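Local coordinates for CglIIR protein (Corynebacterium glutamicum, PDB 6F1S) that probably serves as the NTP-hydrolysing, helicase-like motor subunit of the CglI restriction endonuclease, represented here by its C-terminal domain, at residues 55-58 with 59-63; 146-149 with 150-154; 38-41 with 42-45. One frame throughout, in Å; residues are numbered along the deposited sequence.

Interaction 1 (55-58 with 59-63); sequences RAII and TILNA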
ATOM      1  N   ARG A  55       3.897 -14.435  -2.447  1.00 31.70           N
ATOM      2  CA  ARG A  55       5.113 -14.351  -1.656  1.00 31.11           C
ATOM      3  C   ARG A  55       5.839 -13.018  -1.853  1.00 29.24           C
ATOM      4  O   ARG A  55       6.472 -12.497  -0.927  1.00 27.90           O
ATOM      5  CB  ARG A  55       6.041 -15.514  -1.999  1.00 34.50           C
ATOM      6  CG  ARG A  55       7.339 -15.492  -1.232  1.00 38.98           C
ATOM      7  CD  ARG A  55       8.264 -16.609  -1.662  1.00 42.67           C
ATOM      8  NE  ARG A  55       9.565 -16.493  -1.014  1.00 45.44           N
ATOM      9  CZ  ARG A  55      10.575 -17.332  -1.216  1.00 48.24           C
ATOM     10  NH1 ARG A  55      10.433 -18.355  -2.049  1.00 49.39           N
ATOM     11  NH2 ARG A  55      11.724 -17.145  -0.584  1.00 50.02           N
ATOM     12  N   ALA A  56       5.741 -12.458  -3.055  1.00 27.40           N
ATOM     13  CA  ALA A  56       6.428 -11.207  -3.358  1.00 26.08           C
ATOM     14  C   ALA A  56       5.710 -10.036  -2.700  1.00 25.70           C
ATOM     15  O   ALA A  56       6.345  -9.106  -2.203  1.00 26.78           O
ATOM     16  CB  ALA A  56       6.530 -11.001  -4.858  1.00 25.36           C
ATOM     17  N   ILE A  57       4.383 -10.092  -2.712  1.00 24.34           N
ATOM     18  CA  ILE A  57       3.550  -9.156  -1.969  1.00 25.99           C
ATOM     19  C   ILE A  57       3.901  -9.157  -0.484  1.00 27.34           C
ATOM     20  O   ILE A  57       4.114  -8.095   0.110  1.00 26.83           O
ATOM     21  CB  ILE A  57       2.052  -9.496  -2.123  1.00 27.45           C
ATOM     22  CG1 ILE A  57       1.519  -8.973  -3.451  1.00 27.76           C
ATOM     23  CG2 ILE A  57       1.245  -8.881  -1.000  1.00 28.24           C
ATOM     24  CD1 ILE A  57       1.326  -7.473  -3.476  1.00 27.52           C
ATOM     25  N   ILE A  58       3.947 -10.352   0.108  1.00 27.78           N
ATOM     26  CA  ILE A  58       4.242 -10.496   1.532  1.00 28.01           C
ATOM     27  C   ILE A  58       5.556  -9.811   1.881  1.00 26.76           C
ATOM     28  O   ILE A  58       5.648  -9.063   2.854  1.00 25.65           O
ATOM     29  CB  ILE A  58       4.346 -11.971   1.957  1.00 29.44           C
ATOM     30  CG1 ILE A  58       3.057 -12.726   1.651  1.00 30.08           C
ATOM     31  CG2 ILE A  58       4.689 -12.071   3.430  1.00 30.40           C
ATOM     32  CD1 ILE A  58       1.861 -12.184   2.355  1.00 32.21           C
ATOM     33  N   THR A  59       6.567 -10.086   1.065  1.00 26.07           N
ATOM     34  CA  THR A  59       7.912  -9.559   1.261  1.00 26.03           C
ATOM     35  C   THR A  59       7.909  -8.038   1.294  1.00 25.42           C
ATOM     36  O   THR A  59       8.607  -7.422   2.100  1.00 27.19           O
ATOM     37  CB  THR A  59       8.860 -10.051   0.147  1.00 26.11           C
ATOM     38  OG1 THR A  59       8.872 -11.485   0.134  1.00 26.98           O
ATOM     39  CG2 THR A  59      10.274  -9.530   0.362  1.00 25.47           C
ATOM     40  N   ILE A  60       7.117  -7.443   0.408  1.00 22.79           N
ATOM     41  CA  ILE A  60       6.977  -5.994   0.337  1.00 21.77           C
ATOM     42  C   ILE A  60       6.255  -5.464   1.572  1.00 22.28           C
ATOM     43  O   ILE A  60       6.669  -4.469   2.168  1.00 23.82           O
ATOM     44  CB  ILE A  60       6.216  -5.578  -0.939  1.00 19.90           C
ATOM     45  CG1 ILE A  60       7.102  -5.800  -2.169  1.00 18.63           C
ATOM     46  CG2 ILE A  60       5.744  -4.136  -0.849  1.00 18.00           C
ATOM     47  CD1 ILE A  60       6.364  -5.705  -3.480  1.00 17.73           C
ATOM     48  N   LEU A  61       5.188  -6.153   1.966  1.00 21.65           N
ATOM     49  CA  LEU A  61       4.427  -5.770   3.148  1.00 23.66           C
ATOM     50  C   LEU A  61       5.278  -5.840   4.417  1.00 26.49           C
ATOM     51  O   LEU A  61       5.131  -5.006   5.312  1.00 28.35           O
ATOM     52  CB  LEU A  61       3.181  -6.655   3.287  1.00 24.30           C
ATOM     53  CG  LEU A  61       2.087  -6.442   2.230  1.00 23.86           C
ATOM     54  CD1 LEU A  61       0.952  -7.447   2.394  1.00 22.82           C
ATOM     55  CD2 LEU A  61       1.545  -5.021   2.276  1.00 21.15           C
ATOM     56  N   ASN A  62       6.179  -6.820   4.488  1.00 26.54           N
ATOM     57  CA  ASN A  62       7.065  -6.970   5.644  1.00 27.15           C
ATOM     58  C   ASN A  62       8.010  -5.795   5.826  1.00 24.91           C
ATOM     59  O   ASN A  62       8.584  -5.617   6.893  1.00 25.66           O
ATOM     60  CB  ASN A  62       7.889  -8.251   5.535  1.00 29.76           C
ATOM     61  CG  ASN A  62       7.082  -9.487   5.845  1.00 31.32           C
ATOM     62  OD1 ASN A  62       6.188  -9.463   6.691  1.00 34.47           O
ATOM     63  ND2 ASN A  62       7.387 -10.578   5.157  1.00 31.49           N
ATOM     64  N   ALA A  63       8.182  -4.998   4.779  1.00 22.59           N
ATOM     65  CA  ALA A  63       9.037  -3.827   4.867  1.00 20.60           C
ATOM     66  C   ALA A  63       8.348  -2.735   5.671  1.00 22.34           C
ATOM     67  O   ALA A  63       8.967  -1.733   6.035  1.00 23.53           O
ATOM     68  CB  ALA A  63       9.402  -3.329   3.488  1.00 18.55           C
TER
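Arg55 O takes two donors from the same residue one turn on: Thr59 OG1 at 2.8 Å and Thr59 N at 3.1 Å. The pair straddles the carbonyl, reaching it from opposite faces of its plane, the hydroxyl tilted by 25° from that plane. With OG1 anti to its own carbonyl carbon (chi1 -58°), the hydroxyl lies beside Thr59 N and leans back along the helix. Two bonds thus grip one oxygen, and the Thr59 side chain returns its polar end to the backbone.

On the other side of the helix the contact is apolar. Ile57 CG2 meets Leu61 CD1 at 3.7 Å, the two side chains lying alongside each other and pointing the same way, while Leu61 N is bonded to Ile57 O at 2.9 Å. Farther along, Asn62 ND2 rests against the methyl Ile58 CG2 at 3.5 Å; the amide oxygen OD1 is turned to Lys77, which bonds it. Asn62 N bonds Ile58 O.

Helix 73-86 covers these side chains: Leu80 touches Ile57 and Ile58, and Phe76 touches Leu61. Leu127 of strand 126-132 touches both Ile57 and Leu61. The whole is an amphipathic alpha-helix, its i to i+4 bonds continuous and its apolar side packed on the mixed sheet and against helices 73-86 and 32-46, as in alpha/beta domains.

Interaction 2 (146-149 with 150-154); sequences TWSS and DPIWV
Trp147 lays one indole face against two methyl groups of the strand that follows it, Ile152 CG2 and Val154 CG2. Ile152 CG2 stands over the five-membered ring, 4.1 Å from its centroid, and Val154 CG2 over the six-membered ring at 3.9 Å. Both are CH-pi contacts displaced toward the ring rim, and both side chains cross the indole at about a right angle. The spacing suits the strand: residues 152 and 154 point to the same side, so their methyls fall on successive rings of one indole, whereas Trp153 between them points away.

The rotamers set this up. Ile152 has CG1 anti to its backbone N (chi1 -167°), which leaves CG2 between N and the carbonyl carbon and aimed at the indole; the longer branch carries CD1 the other way, to 3.6 Å from Ser148 OG and closer still to Ser149 OG. In Val154 it is CG2 that lies beside the backbone N and reaches Trp147 CZ3 at 3.6 Å.

Ser149 OG also sits between N and carbonyl carbon (chi1 67°), and from there it donates to Pro151 O at 2.9 Å, approaching from above the carbonyl plane. This bond spans the cis peptide between Asp150 and Pro151, where the chain turns sharply. Beyond the pair, Trp147 NE1 bonds Val102 O and Ser148 OG bonds Pro27 O, while Asp150 OD1 takes the backbone N of Gly134.

The arrangement is a cis-proline turn leading from a loop into strand 152-158 of the mixed sheet, with a tryptophan folded back over the strand's first residues.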
ATOM      1  N   THR A 146       2.713  14.999  10.016  1.00 26.17           N
ATOM      2  CA  THR A 146       3.630  14.630   8.949  1.00 25.03           C
ATOM      3  C   THR A 146       3.724  13.111   8.828  1.00 25.09           C
ATOM      4  O   THR A 146       3.447  12.393   9.787  1.00 27.22           O
ATOM      5  CB  THR A 146       5.036  15.203   9.203  1.00 24.52           C
ATOM      6  OG1 THR A 146       5.472  14.822  10.514  1.00 24.63           O
ATOM      7  CG2 THR A 146       5.022  16.718   9.105  1.00 24.02           C
ATOM      8  N   TRP A 147       4.114  12.622   7.654  1.00 24.18           N
ATOM      9  CA  TRP A 147       4.375  11.200   7.484  1.00 23.57           C
ATOM     10  C   TRP A 147       5.688  10.868   8.191  1.00 24.32           C
ATOM     11  O   TRP A 147       6.492  11.758   8.442  1.00 25.22           O
ATOM     12  CB  TRP A 147       4.434  10.820   6.002  1.00 21.01           C
ATOM     13  CG  TRP A 147       3.176  11.148   5.235  1.00 20.97           C
ATOM     14  CD1 TRP A 147       2.951  12.258   4.471  1.00 20.01           C
ATOM     15  CD2 TRP A 147       1.974  10.363   5.157  1.00 19.27           C
ATOM     16  NE1 TRP A 147       1.689  12.214   3.925  1.00 18.23           N
ATOM     17  CE2 TRP A 147       1.068  11.059   4.330  1.00 18.19           C
ATOM     18  CE3 TRP A 147       1.576   9.136   5.706  1.00 18.69           C
ATOM     19  CZ2 TRP A 147      -0.207  10.573   4.037  1.00 18.86           C
ATOM     20  CZ3 TRP A 147       0.306   8.656   5.415  1.00 18.92           C
ATOM     21  CH2 TRP A 147      -0.568   9.372   4.586  1.00 18.20           C
ATOM     22  N   SER A 148       5.902   9.596   8.508  1.00 24.66           N
ATOM     23  CA  SER A 148       7.049   9.195   9.318  1.00 26.23           C
ATOM     24  C   SER A 148       8.367   9.358   8.573  1.00 27.73           C
ATOM     25  O   SER A 148       9.432   9.349   9.182  1.00 29.08           O
ATOM     26  CB  SER A 148       6.896   7.747   9.794  1.00 26.05           C
ATOM     27  OG  SER A 148       6.837   6.849   8.698  1.00 26.78           O
ATOM     28  N   SER A 149       8.297   9.506   7.255  1.00 27.97           N
ATOM     29  CA  SER A 149       9.499   9.727   6.463  1.00 28.14           C
ATOM     30  C   SER A 149       9.200  10.448   5.158  1.00 29.65           C
ATOM     31  O   SER A 149       8.060  10.489   4.693  1.00 30.69           O
ATOM     32  CB  SER A 149      10.209   8.401   6.168  1.00 28.10           C
ATOM     33  OG  SER A 149       9.437   7.582   5.310  1.00 27.48           O
ATOM     34  N   ASP A 150      10.248  11.027   4.587  1.00 31.22           N
ATOM     35  CA  ASP A 150      10.186  11.672   3.293  1.00 30.78           C
ATOM     36  C   ASP A 150      11.331  11.121   2.448  1.00 30.25           C
ATOM     37  O   ASP A 150      12.496  11.363   2.751  1.00 30.13           O
ATOM     38  CB  ASP A 150      10.282  13.197   3.434  1.00 32.15           C
ATOM     39  CG  ASP A 150      10.153  13.921   2.100  1.00 33.28           C
ATOM     40  OD1 ASP A 150       9.414  13.438   1.224  1.00 33.83           O
ATOM     41  OD2 ASP A 150      10.790  14.976   1.921  1.00 35.39           O
ATOM     42  N   PRO A 151      11.008  10.356   1.391  1.00 30.09           N
ATOM     43  CA  PRO A 151       9.654  10.026   0.942  1.00 28.64           C
ATOM     44  C   PRO A 151       9.012   8.920   1.768  1.00 26.40           C
ATOM     45  O   PRO A 151       9.702   8.227   2.515  1.00 26.04           O
ATOM     46  CB  PRO A 151       9.877   9.554  -0.491  1.00 29.31           C
ATOM     47  CG  PRO A 151      11.210   8.877  -0.420  1.00 30.97           C
ATOM     48  CD  PRO A 151      12.031   9.684   0.567  1.00 30.59           C
ATOM     49  N   ILE A 152       7.700   8.767   1.627  1.00 24.31           N
ATOM     50  CA  ILE A 152       6.974   7.682   2.269  1.00 21.60           C
ATOM     51  C   ILE A 152       6.224   6.892   1.199  1.00 19.95           C
ATOM     52  O   ILE A 152       5.906   7.423   0.133  1.00 19.61           O
ATOM     53  CB  ILE A 152       5.980   8.214   3.342  1.00 25.04           C
ATOM     54  CG1 ILE A 152       5.461   7.082   4.236  1.00 25.53           C
ATOM     55  CG2 ILE A 152       4.812   8.957   2.692  1.00 24.30           C
ATOM     56  CD1 ILE A 152       6.497   6.476   5.137  1.00 25.16           C
ATOM     57  N   TRP A 153       5.975   5.617   1.468  1.00 19.87           N
ATOM     58  CA  TRP A 153       5.028   4.833   0.686  1.00 17.61           C
ATOM     59  C   TRP A 153       3.858   4.495   1.597  1.00 18.55           C
ATOM     60  O   TRP A 153       4.064   4.035   2.722  1.00 18.79           O
ATOM     61  CB  TRP A 153       5.661   3.553   0.143  1.00 15.51           C
ATOM     62  CG  TRP A 153       6.552   3.729  -1.041  1.00 15.09           C
ATOM     63  CD1 TRP A 153       7.903   3.906  -1.027  1.00 16.78           C
ATOM     64  CD2 TRP A 153       6.165   3.717  -2.424  1.00 15.25           C
ATOM     65  NE1 TRP A 153       8.382   4.015  -2.309  1.00 16.95           N
ATOM     66  CE2 TRP A 153       7.336   3.902  -3.187  1.00 15.68           C
ATOM     67  CE3 TRP A 153       4.941   3.577  -3.090  1.00 14.93           C
ATOM     68  CZ2 TRP A 153       7.324   3.944  -4.582  1.00 13.23           C
ATOM     69  CZ3 TRP A 153       4.930   3.621  -4.477  1.00 14.51           C
ATOM     70  CH2 TRP A 153       6.115   3.803  -5.206  1.00 14.63           C
ATOM     71  N   VAL A 154       2.639   4.734   1.128  1.00 15.73           N
ATOM     72  CA  VAL A 154       1.455   4.426   1.923  1.00 15.12           C
ATOM     73  C   VAL A 154       0.672   3.268   1.294  1.00 14.74           C
ATOM     74  O   VAL A 154       0.291   3.332   0.127  1.00 17.97           O
ATOM     75  CB  VAL A 154       0.540   5.655   2.070  1.00 14.78           C
ATOM     76  CG1 VAL A 154      -0.563   5.372   3.069  1.00 13.53           C
ATOM     77  CG2 VAL A 154       1.349   6.875   2.495  1.00 14.40           C
TER

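Interaction 3 (38-41 with 42-45); sequences KLLA and YLDK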
ATOM      1  N   LYS A  38      13.671  -0.470  -4.320  1.00 23.98           N
ATOM      2  CA  LYS A  38      13.028  -1.714  -4.728  1.00 25.10           C
ATOM      3  C   LYS A  38      11.722  -1.474  -5.494  1.00 20.85           C
ATOM      4  O   LYS A  38      11.525  -2.025  -6.578  1.00 19.18           O
ATOM      5  CB  LYS A  38      12.770  -2.589  -3.497  1.00 27.91           C
ATOM      6  CG  LYS A  38      11.717  -3.671  -3.682  1.00 33.52           C
ATOM      7  CD  LYS A  38      12.320  -4.989  -4.147  1.00 39.76           C
ATOM      8  CE  LYS A  38      11.367  -6.155  -3.888  1.00 39.86           C
ATOM      9  NZ  LYS A  38      11.097  -6.340  -2.431  1.00 39.75           N
ATOM     10  N   LEU A  39      10.843  -0.648  -4.932  1.00 17.55           N
ATOM     11  CA  LEU A  39       9.547  -0.379  -5.553  1.00 16.79           C
ATOM     12  C   LEU A  39       9.694   0.415  -6.851  1.00 16.10           C
ATOM     13  O   LEU A  39       8.996   0.148  -7.831  1.00 15.82           O
ATOM     14  CB  LEU A  39       8.622   0.362  -4.578  1.00 14.81           C
ATOM     15  CG  LEU A  39       8.146  -0.434  -3.355  1.00 14.92           C
ATOM     16  CD1 LEU A  39       7.232   0.407  -2.470  1.00 13.93           C
ATOM     17  CD2 LEU A  39       7.442  -1.718  -3.777  1.00 13.15           C
ATOM     18  N   LEU A  40      10.609   1.380  -6.865  1.00 14.95           N
ATOM     19  CA  LEU A  40      10.847   2.171  -8.070  1.00 15.31           C
ATOM     20  C   LEU A  40      11.496   1.347  -9.186  1.00 14.04           C
ATOM     21  O   LEU A  40      11.227   1.579 -10.365  1.00 12.77           O
ATOM     22  CB  LEU A  40      11.708   3.392  -7.750  1.00 16.82           C
ATOM     23  CG  LEU A  40      11.017   4.479  -6.922  1.00 18.82           C
ATOM     24  CD1 LEU A  40      11.971   5.631  -6.648  1.00 17.32           C
ATOM     25  CD2 LEU A  40       9.746   4.973  -7.611  1.00 13.43           C
ATOM     26  N   ALA A  41      12.344   0.386  -8.820  1.00 13.22           N
ATOM     27  CA  ALA A  41      12.923  -0.514  -9.817  1.00 14.87           C
ATOM     28  C   ALA A  41      11.840  -1.425 -10.377  1.00 15.78           C
ATOM     29  O   ALA A  41      11.863  -1.773 -11.555  1.00 18.31           O
ATOM     30  CB  ALA A  41      14.053  -1.336  -9.229  1.00 14.85           C
ATOM     31  N   TYR A  42      10.892  -1.807  -9.527  1.00 13.58           N
ATOM     32  CA  TYR A  42       9.779  -2.644  -9.961  1.00 16.08           C
ATOM     33  C   TYR A  42       8.885  -1.864 -10.922  1.00 16.01           C
ATOM     34  O   TYR A  42       8.483  -2.383 -11.964  1.00 16.03           O
ATOM     35  CB  TYR A  42       8.965  -3.144  -8.758  1.00 17.44           C
ATOM     36  CG  TYR A  42       7.869  -4.128  -9.113  1.00 17.22           C
ATOM     37  CD1 TYR A  42       6.664  -3.695  -9.655  1.00 14.97           C
ATOM     38  CD2 TYR A  42       8.035  -5.494  -8.897  1.00 18.31           C
ATOM     39  CE1 TYR A  42       5.665  -4.586  -9.986  1.00 15.77           C
ATOM     40  CE2 TYR A  42       7.036  -6.396  -9.222  1.00 17.85           C
ATOM     41  CZ  TYR A  42       5.853  -5.937  -9.765  1.00 17.50           C
ATOM     42  OH  TYR A  42       4.855  -6.825 -10.092  1.00 17.69           O
ATOM     43  N   LEU A  43       8.581  -0.622 -10.557  1.00 15.43           N
ATOM     44  CA  LEU A  43       7.720   0.247 -11.359  1.00 15.23           C
ATOM     45  C   LEU A  43       8.237   0.401 -12.784  1.00 17.01           C
ATOM     46  O   LEU A  43       7.470   0.407 -13.743  1.00 18.59           O
ATOM     47  CB  LEU A  43       7.595   1.616 -10.694  1.00 14.88           C
ATOM     48  CG  LEU A  43       7.013   2.774 -11.505  1.00 14.56           C
ATOM     49  CD1 LEU A  43       5.625   2.434 -12.033  1.00 13.16           C
ATOM     50  CD2 LEU A  43       6.976   4.022 -10.643  1.00 11.56           C
ATOM     51  N   ASP A  44       9.549   0.514 -12.917  1.00 18.26           N
ATOM     52  CA  ASP A  44      10.156   0.616 -14.233  1.00 20.04           C
ATOM     53  C   ASP A  44      10.122  -0.721 -14.960  1.00 20.11           C
ATOM     54  O   ASP A  44       9.809  -0.784 -16.143  1.00 19.18           O
ATOM     55  CB  ASP A  44      11.595   1.104 -14.122  1.00 22.23           C
ATOM     56  CG  ASP A  44      12.316   1.063 -15.445  1.00 25.30           C
ATOM     57  OD1 ASP A  44      12.122   1.997 -16.253  1.00 25.25           O
ATOM     58  OD2 ASP A  44      13.075   0.094 -15.675  1.00 27.68           O
ATOM     59  N   LYS A  45      10.438  -1.791 -14.241  1.00 20.82           N
ATOM     60  CA  LYS A  45      10.588  -3.104 -14.855  1.00 21.66           C
ATOM     61  C   LYS A  45       9.249  -3.737 -15.234  1.00 19.56           C
ATOM     62  O   LYS A  45       9.154  -4.435 -16.243  1.00 18.25           O
ATOM     63  CB  LYS A  45      11.361  -4.033 -13.914  1.00 25.81           C
ATOM     64  CG  LYS A  45      11.643  -5.412 -14.483  1.00 30.40           C
ATOM     65  CD  LYS A  45      12.634  -5.354 -15.634  1.00 35.15           C
ATOM     66  CE  LYS A  45      14.040  -5.053 -15.145  1.00 36.16           C
ATOM     67  NZ  LYS A  45      15.040  -5.216 -16.237  1.00 38.54           N
TER
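Leu43 holds CG anti to the backbone N (chi1 166°) and turns CD2 toward Leu40 CD2, 4.2 Å away, a loose methyl-to-methyl contact three residues apart along one alpha-helix, residues 32-46. This is a surface helix packed on the mixed sheet.

Tyr42, one position back, also has CG anti to its backbone N, and its ring leads away from the preceding turn, toward strand 92-100, where it touches Met94 and Leu96; its OH is bonded to Ser50 OG, and its ring also meets that of His46, the planes at about 55°. What touches the preceding turn is Tyr42 CB, 3.4 Å from Leu39 O. Leu39 and Leu40 pack on Trp153 of strand 152-158, and Leu43 on Leu96 and Thr98, so Leu39, Leu40, Tyr42 and Leu43 all touch strands of the sheet.

Four backbone bonds tie the turns together in i to i+4 register. Leu43 N to Leu39 O, 2.9 Å, is the straightest at the hydrogen, 157°. On the exposed side, Lys45 N bonds Ala41 O at 3.0 Å, and Lys45 CB lies 3.3 Å from that same Ala41 O.

In the fold
Along the chain the order is interaction 3, 1, 2: helix 32-46, helix 54-61, then the loop entering strand 152-158. Interaction 3 is the common neighbour. Its Leu39 CD2 lies 4.1 Å from Ile60 CD1 of interaction 1, with centres 14 Å apart. Trp153, on the strand of interaction 2 but pointing away from its contact, meets Leu39 (CD2 to CD1, 3.5 Å); those centres are 18 Å apart. Interactions 1 and 2 stay about 8 Å apart at their nearest atoms. The mixed sheet connects all three, since both helices pack on it and interaction 2 supplies a strand. Interactions 1 and 3 share one side of it with Trp153, whereas the Trp147 contact lies on the other side of strand 152-158.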